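Side-chain contacts in putative thioesterase (Novosphingobium aromaticivorans, PDB 3CJY), which probably hydrolyses acyl-CoA thioesters, as a double hotdog protein that also binds calcium: residues V10-D13 / Y17-T20; G38-L43 / L61-F66; D46-T51 / S103-G108. All coordinates share one frame; numbering follows the deposited sequence.

Interaction 1 (V10-D13 / Y17-T20); sequences VRQD and YAIT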
loop_
_atom_site.group_PDB
_atom_site.type_symbol
_atom_site.label_atom_id
_atom_site.label_comp_id
_atom_site.label_asym_id
_atom_site.label_seq_id
_atom_site.Cartn_x
_atom_site.Cartn_y
_atom_site.Cartn_z
ATOM N N VAL A 10 -4.863 20.239 17.940
ATOM C CA VAL A 10 -4.715 21.695 17.871
ATOM C C VAL A 10 -3.871 22.098 16.681
ATOM O O VAL A 10 -2.832 21.541 16.424
ATOM C CB VAL A 10 -4.098 22.284 19.147
ATOM C CG1 VAL A 10 -3.909 23.802 19.010
ATOM C CG2 VAL A 10 -4.977 22.007 20.352
ATOM N N ARG A 11 -4.366 23.072 15.945
ATOM C CA ARG A 11 -3.660 23.604 14.787
ATOM C C ARG A 11 -2.887 24.851 15.174
ATOM O O ARG A 11 -3.444 25.788 15.749
ATOM C CB ARG A 11 -4.686 23.939 13.717
ATOM C CG ARG A 11 -4.158 24.389 12.385
ATOM C CD ARG A 11 -5.378 24.793 11.562
ATOM N NE ARG A 11 -5.252 24.495 10.144
ATOM C CZ ARG A 11 -4.710 25.307 9.244
ATOM N NH1 ARG A 11 -4.225 26.481 9.615
ATOM N NH2 ARG A 11 -4.649 24.926 7.974
ATOM N N GLN A 12 -1.594 24.863 14.891
ATOM C CA GLN A 12 -0.789 26.036 15.198
ATOM C C GLN A 12 -0.865 26.931 13.964
ATOM O O GLN A 12 -0.948 28.160 14.058
ATOM C CB GLN A 12 0.650 25.669 15.524
ATOM C CG GLN A 12 0.834 24.332 16.273
ATOM C CD GLN A 12 0.134 24.244 17.608
ATOM O OE1 GLN A 12 -0.957 24.793 17.804
ATOM N NE2 GLN A 12 0.749 23.523 18.536
ATOM N N ASP A 13 -0.865 26.291 12.804
ATOM C CA ASP A 13 -0.989 26.986 11.518
ATOM C C ASP A 13 -1.273 26.021 10.389
ATOM O O ASP A 13 -1.477 24.824 10.616
ATOM C CB ASP A 13 0.273 27.802 11.191
ATOM C CG ASP A 13 1.555 27.035 11.445
ATOM O OD1 ASP A 13 1.837 26.062 10.706
ATOM O OD2 ASP A 13 2.291 27.429 12.379
ATOM N N TYR A 17 0.493 21.132 13.523
ATOM C CA TYR A 17 -0.550 20.671 14.449
ATOM C C TYR A 17 0.021 19.866 15.605
ATOM O O TYR A 17 1.095 19.322 15.519
ATOM C CB TYR A 17 -1.535 19.772 13.720
ATOM C CG TYR A 17 -2.188 20.360 12.502
ATOM C CD1 TYR A 17 -1.482 20.510 11.333
ATOM C CD2 TYR A 17 -3.535 20.668 12.499
ATOM C CE1 TYR A 17 -2.082 20.987 10.189
ATOM C CE2 TYR A 17 -4.157 21.174 11.342
ATOM C CZ TYR A 17 -3.421 21.319 10.198
ATOM O OH TYR A 17 -3.990 21.816 9.061
ATOM N N ALA A 18 -0.719 19.777 16.694
ATOM C CA ALA A 18 -0.288 18.955 17.838
ATOM C C ALA A 18 -1.480 18.325 18.577
ATOM O O ALA A 18 -2.596 18.847 18.573
ATOM C CB ALA A 18 0.597 19.744 18.794
ATOM N N ILE A 19 -1.240 17.148 19.138
ATOM C CA ILE A 19 -2.267 16.430 19.901
ATOM C C ILE A 19 -1.584 15.617 20.994
ATOM O O ILE A 19 -0.530 15.043 20.776
ATOM C CB ILE A 19 -3.113 15.487 19.004
ATOM C CG1 ILE A 19 -4.251 14.836 19.820
ATOM C CG2 ILE A 19 -2.203 14.431 18.372
ATOM C CD1 ILE A 19 -5.401 14.226 18.992
ATOM N N THR A 20 -2.154 15.620 22.191
ATOM C CA THR A 20 -1.627 14.828 23.303
ATOM C C THR A 20 -2.308 13.471 23.254
ATOM O O THR A 20 -3.528 13.373 23.095
ATOM C CB THR A 20 -1.881 15.499 24.661
ATOM O OG1 THR A 20 -1.304 16.819 24.649
ATOM C CG2 THR A 20 -1.271 14.657 25.808
#
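A beta hairpin begins this chain, and its paired end is fixed by Val10 and Arg11 on one strand against Ala18 and Tyr17 on the other. Val10 and Ala18 form an antiparallel hydrogen-bonded pair: Val10 N donates to Ala18 O over 2.7 Å with a nearly straight angle of 172° at the hydrogen, and Ala18 N returns a bond to Val10 O over 2.8 Å. The carbonyl of Val10 also receives a CA-H...O contact, with Tyr17 CA 3.1 Å from Val10 O. Arg11 and Tyr17, directly opposite each other in the next, non-hydrogen-bonded pair, send their side chains out on the same face and run side by side. Arg11 CG lies 3.4 Å from Tyr17 CE2. The extended start of Arg11, with CG opposite its own backbone N (chi1 -175°), carries the chain along the phenol, and the guanidinium ends turned 82° from the ring plane. Asp13 O lies over one face of the Tyr17 ring, 3.9 Å from Tyr17 CE1. Arg11 NE is 3.2 Å from Tyr17 OH, and both groups also have partners outside the two segments. Arg11 NE forms a salt bridge with Glu50, Arg11 NH2 hydrogen-bonds the calcium ligand Asp14 through OD1, and the phenol hydrogen-bonds Glu50 and Thr51. Gln12 and Asp13 together face Arg16, a classic beta bulge, and the chain turns a corner at Gln12. Strand 16-20 continues the antiparallel pairing into strand 72-79, while Tyr17 also packs on Val47 of helix 37-52.

Interaction 2 (G38-L43 / L61-F66); sequences GASMAL and LQFVSF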
loop_
_atom_site.group_PDB
_atom_site.type_symbol
_atom_site.label_atom_id
_atom_site.label_comp_id
_atom_site.label_asym_id
_atom_site.label_seq_id
_atom_site.Cartn_x
_atom_site.Cartn_y
_atom_site.Cartn_z
ATOM N N GLY A 38 -3.292 3.035 13.509
ATOM C CA GLY A 38 -4.397 3.535 12.721
ATOM C C GLY A 38 -4.760 4.958 13.050
ATOM O O GLY A 38 -5.211 5.734 12.187
ATOM N N ALA A 39 -4.579 5.305 14.320
ATOM C CA ALA A 39 -4.855 6.693 14.770
ATOM C C ALA A 39 -3.782 7.606 14.197
ATOM O O ALA A 39 -4.044 8.714 13.835
ATOM C CB ALA A 39 -4.871 6.808 16.296
ATOM N N SER A 40 -2.569 7.110 14.118
ATOM C CA SER A 40 -1.479 7.882 13.512
ATOM C C SER A 40 -1.843 8.197 12.054
ATOM O O SER A 40 -1.689 9.341 11.602
ATOM C CB SER A 40 -0.155 7.131 13.584
ATOM O OG SER A 40 0.297 7.124 14.937
HETATM N N MSE A 41 -2.266 7.163 11.346
HETATM C CA MSE A 41 -2.682 7.333 9.959
HETATM C C MSE A 41 -3.854 8.314 9.872
HETATM O O MSE A 41 -3.814 9.290 9.090
HETATM C CB MSE A 41 -3.029 6.026 9.263
HETATM C CG MSE A 41 -3.661 6.327 7.921
HETATM SE SE MSE A 41 -2.405 7.092 6.579
HETATM C CE MSE A 41 -1.624 5.400 6.076
ATOM N N ALA A 42 -4.858 8.128 10.712
ATOM C CA ALA A 42 -6.028 9.014 10.751
ATOM C C ALA A 42 -5.635 10.472 10.908
ATOM O O ALA A 42 -6.143 11.358 10.230
ATOM C CB ALA A 42 -6.977 8.601 11.860
ATOM N N LEU A 43 -4.711 10.719 11.839
ATOM C CA LEU A 43 -4.232 12.064 12.164
ATOM C C LEU A 43 -3.459 12.649 11.005
ATOM O O LEU A 43 -3.597 13.815 10.664
ATOM C CB LEU A 43 -3.392 12.023 13.450
ATOM C CG LEU A 43 -4.143 11.928 14.786
ATOM C CD1 LEU A 43 -3.313 11.333 15.938
ATOM C CD2 LEU A 43 -4.702 13.312 15.176
ATOM N N LEU A 61 2.083 5.553 5.289
ATOM C CA LEU A 61 2.829 6.069 6.451
ATOM C C LEU A 61 3.781 4.990 6.936
ATOM O O LEU A 61 3.384 3.825 7.040
ATOM C CB LEU A 61 1.819 6.465 7.522
ATOM C CG LEU A 61 2.203 7.051 8.889
ATOM C CD1 LEU A 61 1.038 7.816 9.456
ATOM C CD2 LEU A 61 2.643 5.943 9.848
ATOM N N GLN A 62 5.026 5.399 7.182
ATOM C CA GLN A 62 6.092 4.511 7.671
ATOM C C GLN A 62 6.328 4.800 9.123
ATOM O O GLN A 62 6.473 5.952 9.495
ATOM C CB GLN A 62 7.416 4.756 6.915
ATOM C CG GLN A 62 7.227 4.885 5.427
ATOM C CD GLN A 62 6.677 3.599 4.787
ATOM O OE1 GLN A 62 7.212 2.501 5.028
ATOM N NE2 GLN A 62 5.617 3.735 3.946
ATOM N N PHE A 63 6.301 3.767 9.962
ATOM C CA PHE A 63 6.525 3.945 11.399
ATOM C C PHE A 63 8.009 3.825 11.698
ATOM O O PHE A 63 8.630 2.793 11.400
ATOM C CB PHE A 63 5.761 2.915 12.238
ATOM C CG PHE A 63 4.256 3.011 12.119
ATOM C CD1 PHE A 63 3.582 4.087 12.689
ATOM C CD2 PHE A 63 3.538 2.043 11.460
ATOM C CE1 PHE A 63 2.218 4.198 12.594
ATOM C CE2 PHE A 63 2.169 2.142 11.362
ATOM C CZ PHE A 63 1.512 3.213 11.920
ATOM N N VAL A 64 8.552 4.860 12.320
ATOM C CA VAL A 64 9.968 4.951 12.619
ATOM C C VAL A 64 10.236 4.615 14.061
ATOM O O VAL A 64 11.194 3.925 14.384
ATOM C CB VAL A 64 10.494 6.352 12.277
ATOM C CG1 VAL A 64 11.997 6.485 12.638
ATOM C CG2 VAL A 64 10.239 6.695 10.780
ATOM N N SER A 65 9.353 5.105 14.924
ATOM C CA SER A 65 9.463 4.903 16.370
ATOM C C SER A 65 8.100 4.993 17.041
ATOM O O SER A 65 7.131 5.475 16.457
ATOM C CB SER A 65 10.400 5.938 16.981
ATOM O OG SER A 65 10.549 5.735 18.372
ATOM N N PHE A 66 8.061 4.566 18.297
ATOM C CA PHE A 66 6.825 4.527 19.086
ATOM C C PHE A 66 6.502 5.856 19.729
ATOM O O PHE A 66 7.388 6.636 20.085
ATOM C CB PHE A 66 6.877 3.449 20.206
ATOM C CG PHE A 66 6.613 2.049 19.733
ATOM C CD1 PHE A 66 5.312 1.595 19.542
ATOM C CD2 PHE A 66 7.658 1.158 19.520
ATOM C CE1 PHE A 66 5.046 0.286 19.113
ATOM C CE2 PHE A 66 7.402 -0.160 19.080
ATOM C CZ PHE A 66 6.086 -0.592 18.889
#
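Leu61 points its side chain at helix 37-52, and Ser40 and Met41 receive it in the central packing of a hotdog fold, where a long helix is wrapped by an antiparallel sheet. The segment axes of helix 38-43 and strand 61-63 approach to 9.8 Å with 139° between their directions, so the strand runs broadly against the helix. With CG anti to the backbone N (chi1 -180°), the Leu61 side chain brings its CD1 to the helix backbone: Leu61 CD1 is 3.8 Å from Met41 CA and equally far from Ser40 O. The residue at 41, a selenomethionine modelled in two conformers, takes the reverse course in the conformer described here. It slides past Leu61 in the opposite direction, and two bends, at chi2 and chi3, bring Met41 CE to 3.9 Å from Leu61 CB. In this conformer the two side chains pass alongside each other instead of meeting end on; the other conformer may place the end of Met41 differently. Phe63 comes in from the same side of the strand, two residues on. Leu61 CD2 sits 3.3 Å above one face of its ring, displaced toward the rim, and so braces the ring from within the strand. Gln62, the residue between, is instead hydrogen-bonded to Gln58 of the second subunit. Strand 56-63 also pairs with strand 203-211, which belongs to the C-terminal hotdog half, placing this contact close to the join between halves; Met41 and Phe63 both touch Asn207 there. No hydrogen bond links the two segments. The helix is met by the phenyl edge: Ser40 CB lies in the plane of the ring, 3.9 Å from Phe63 CE1.

Interaction 3 (D46-T51 / S103-G108); sequences DVAAET and SGISLG. With CA (calcium ion), chain B.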
loop_
_atom_site.group_PDB
_atom_site.type_symbol
_atom_site.label_atom_id
_atom_site.label_comp_id
_atom_site.label_asym_id
_atom_site.label_seq_id
_atom_site.Cartn_x
_atom_site.Cartn_y
_atom_site.Cartn_z
ATOM N N ASP A 46 -5.905 13.559 8.393
ATOM C CA ASP A 46 -6.757 14.644 8.860
ATOM C C ASP A 46 -6.048 15.990 8.622
ATOM O O ASP A 46 -6.587 16.874 7.971
ATOM C CB ASP A 46 -7.114 14.462 10.349
ATOM C CG ASP A 46 -8.202 15.421 10.814
ATOM O OD1 ASP A 46 -9.377 15.209 10.454
ATOM O OD2 ASP A 46 -7.894 16.373 11.546
ATOM N N VAL A 47 -4.803 16.074 9.071
ATOM C CA VAL A 47 -4.016 17.324 8.978
ATOM C C VAL A 47 -3.720 17.678 7.510
ATOM O O VAL A 47 -3.696 18.852 7.130
ATOM C CB VAL A 47 -2.734 17.311 9.882
ATOM C CG1 VAL A 47 -3.162 17.154 11.321
ATOM C CG2 VAL A 47 -1.684 16.234 9.485
ATOM N N ALA A 48 -3.514 16.656 6.694
ATOM C CA ALA A 48 -3.259 16.839 5.250
ATOM C C ALA A 48 -4.505 17.424 4.589
ATOM O O ALA A 48 -4.428 18.426 3.877
ATOM C CB ALA A 48 -2.860 15.510 4.561
ATOM N N ALA A 49 -5.658 16.831 4.854
ATOM C CA ALA A 49 -6.914 17.314 4.246
ATOM C C ALA A 49 -7.240 18.731 4.732
ATOM O O ALA A 49 -7.681 19.599 3.966
ATOM C CB ALA A 49 -8.049 16.357 4.555
ATOM N N GLU A 50 -6.943 18.978 5.995
ATOM C CA GLU A 50 -7.261 20.275 6.626
ATOM C C GLU A 50 -6.329 21.359 6.063
ATOM O O GLU A 50 -6.719 22.510 5.829
ATOM C CB GLU A 50 -7.135 20.119 8.156
ATOM C CG GLU A 50 -8.270 20.730 8.984
ATOM C CD GLU A 50 -8.008 22.132 9.375
ATOM O OE1 GLU A 50 -6.812 22.506 9.346
ATOM O OE2 GLU A 50 -8.976 22.854 9.717
ATOM N N THR A 51 -5.085 20.989 5.825
ATOM C CA THR A 51 -4.109 21.940 5.283
ATOM C C THR A 51 -4.366 22.180 3.811
ATOM O O THR A 51 -4.365 23.310 3.371
ATOM C CB THR A 51 -2.690 21.417 5.447
ATOM O OG1 THR A 51 -2.405 21.333 6.838
ATOM C CG2 THR A 51 -1.679 22.323 4.756
ATOM N N SER A 103 4.965 10.279 6.155
ATOM C CA SER A 103 3.929 9.826 5.231
ATOM C C SER A 103 3.833 10.646 3.970
ATOM O O SER A 103 4.259 11.786 3.908
ATOM C CB SER A 103 2.578 9.861 5.924
ATOM O OG SER A 103 2.293 11.182 6.258
ATOM N N GLY A 104 3.228 10.010 2.986
ATOM C CA GLY A 104 2.920 10.612 1.684
ATOM C C GLY A 104 1.447 10.398 1.416
ATOM O O GLY A 104 0.931 9.299 1.554
ATOM N N ILE A 105 0.770 11.467 1.082
ATOM C CA ILE A 105 -0.674 11.507 0.907
ATOM C C ILE A 105 -1.083 12.258 -0.365
ATOM O O ILE A 105 -0.510 13.310 -0.701
ATOM C CB ILE A 105 -1.311 12.240 2.131
ATOM C CG1 ILE A 105 -0.922 11.536 3.446
ATOM C CG2 ILE A 105 -2.849 12.333 1.994
ATOM C CD1 ILE A 105 -1.322 12.244 4.682
ATOM N N SER A 106 -2.023 11.665 -1.097
ATOM C CA SER A 106 -2.605 12.270 -2.296
ATOM C C SER A 106 -4.017 12.689 -1.943
ATOM O O SER A 106 -4.732 11.961 -1.270
ATOM C CB SER A 106 -2.709 11.284 -3.465
ATOM O OG SER A 106 -1.448 10.776 -3.776
ATOM N N LEU A 107 -4.378 13.872 -2.429
ATOM C CA LEU A 107 -5.678 14.487 -2.158
ATOM C C LEU A 107 -6.296 14.989 -3.439
ATOM O O LEU A 107 -5.602 15.392 -4.345
ATOM C CB LEU A 107 -5.547 15.625 -1.143
ATOM C CG LEU A 107 -4.808 15.245 0.143
ATOM C CD1 LEU A 107 -3.330 15.680 0.047
ATOM C CD2 LEU A 107 -5.464 15.869 1.368
ATOM N N GLY A 108 -7.611 14.915 -3.501
ATOM C CA GLY A 108 -8.321 15.403 -4.670
ATOM C C GLY A 108 -9.723 14.881 -4.739
ATOM O O GLY A 108 -10.112 13.927 -4.050
HETATM CA CA CA B . -4.050 25.621 3.450
HETATM O O HOH W 1 -2.354 25.320 1.929
#
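Leu107 and Ile105 reach from strand 98-107 to Ala48 and Ala49, packing the later turns of the central hotdog helix onto the sheet. The segment axes are 9.4 Å apart and inclined at 44°. From its CB, Leu107 heads toward the helix and branches at CG, which stands opposite the carbonyl carbon (chi1 -52°). A chi2 of 97°, away from the usual staggered values, helps bring CD2 over the peptide between Ala48 and Ala49. This branch does the touching: Leu107 CD2 lies 3.5 Å from Ala49 CA and 3.7 Å from Ala48 C, and is 4.1 Å from each of their CB atoms. The leucine tip thus lies against the helix backbone between the two alanine methyls. Ile105, two residues earlier and on the same face of the strand, brings its CD1 to 3.6 Å from Ala48 CB.

Further along the helix, Thr51 O binds the calcium ion at 2.3 Å, and Asp14 and a water are further ligands. Thr51 is also tied back within its own helix: Val47 O accepts from Thr51 N and, across the other face of the carbonyl plane, from Thr51 OG1 at 2.8 Å.

Overall arrangement
Interactions 2 and 3 are buried and apolar: both press helix 37-52 onto adjoining strands 56-63 and 98-107, and Leu61 CB meets Ser103 CB between them at 3.8 Å. Neither has a hydrogen bond across its segments. Interaction 1 lies at the surface, its centre about 20 Å from the centre of the chain, against about 9 Å and 15 Å for the centres of the others, and combines the backbone bonds of a hairpin with arginine-tyrosine packing. It is tied to the same helix by packing of Ile19 on Leu43 and by the salt bridge from Arg11 to Glu50. Polar chemistry thus gathers near the calcium ion, and hydrophobic contact along the helix's inner side.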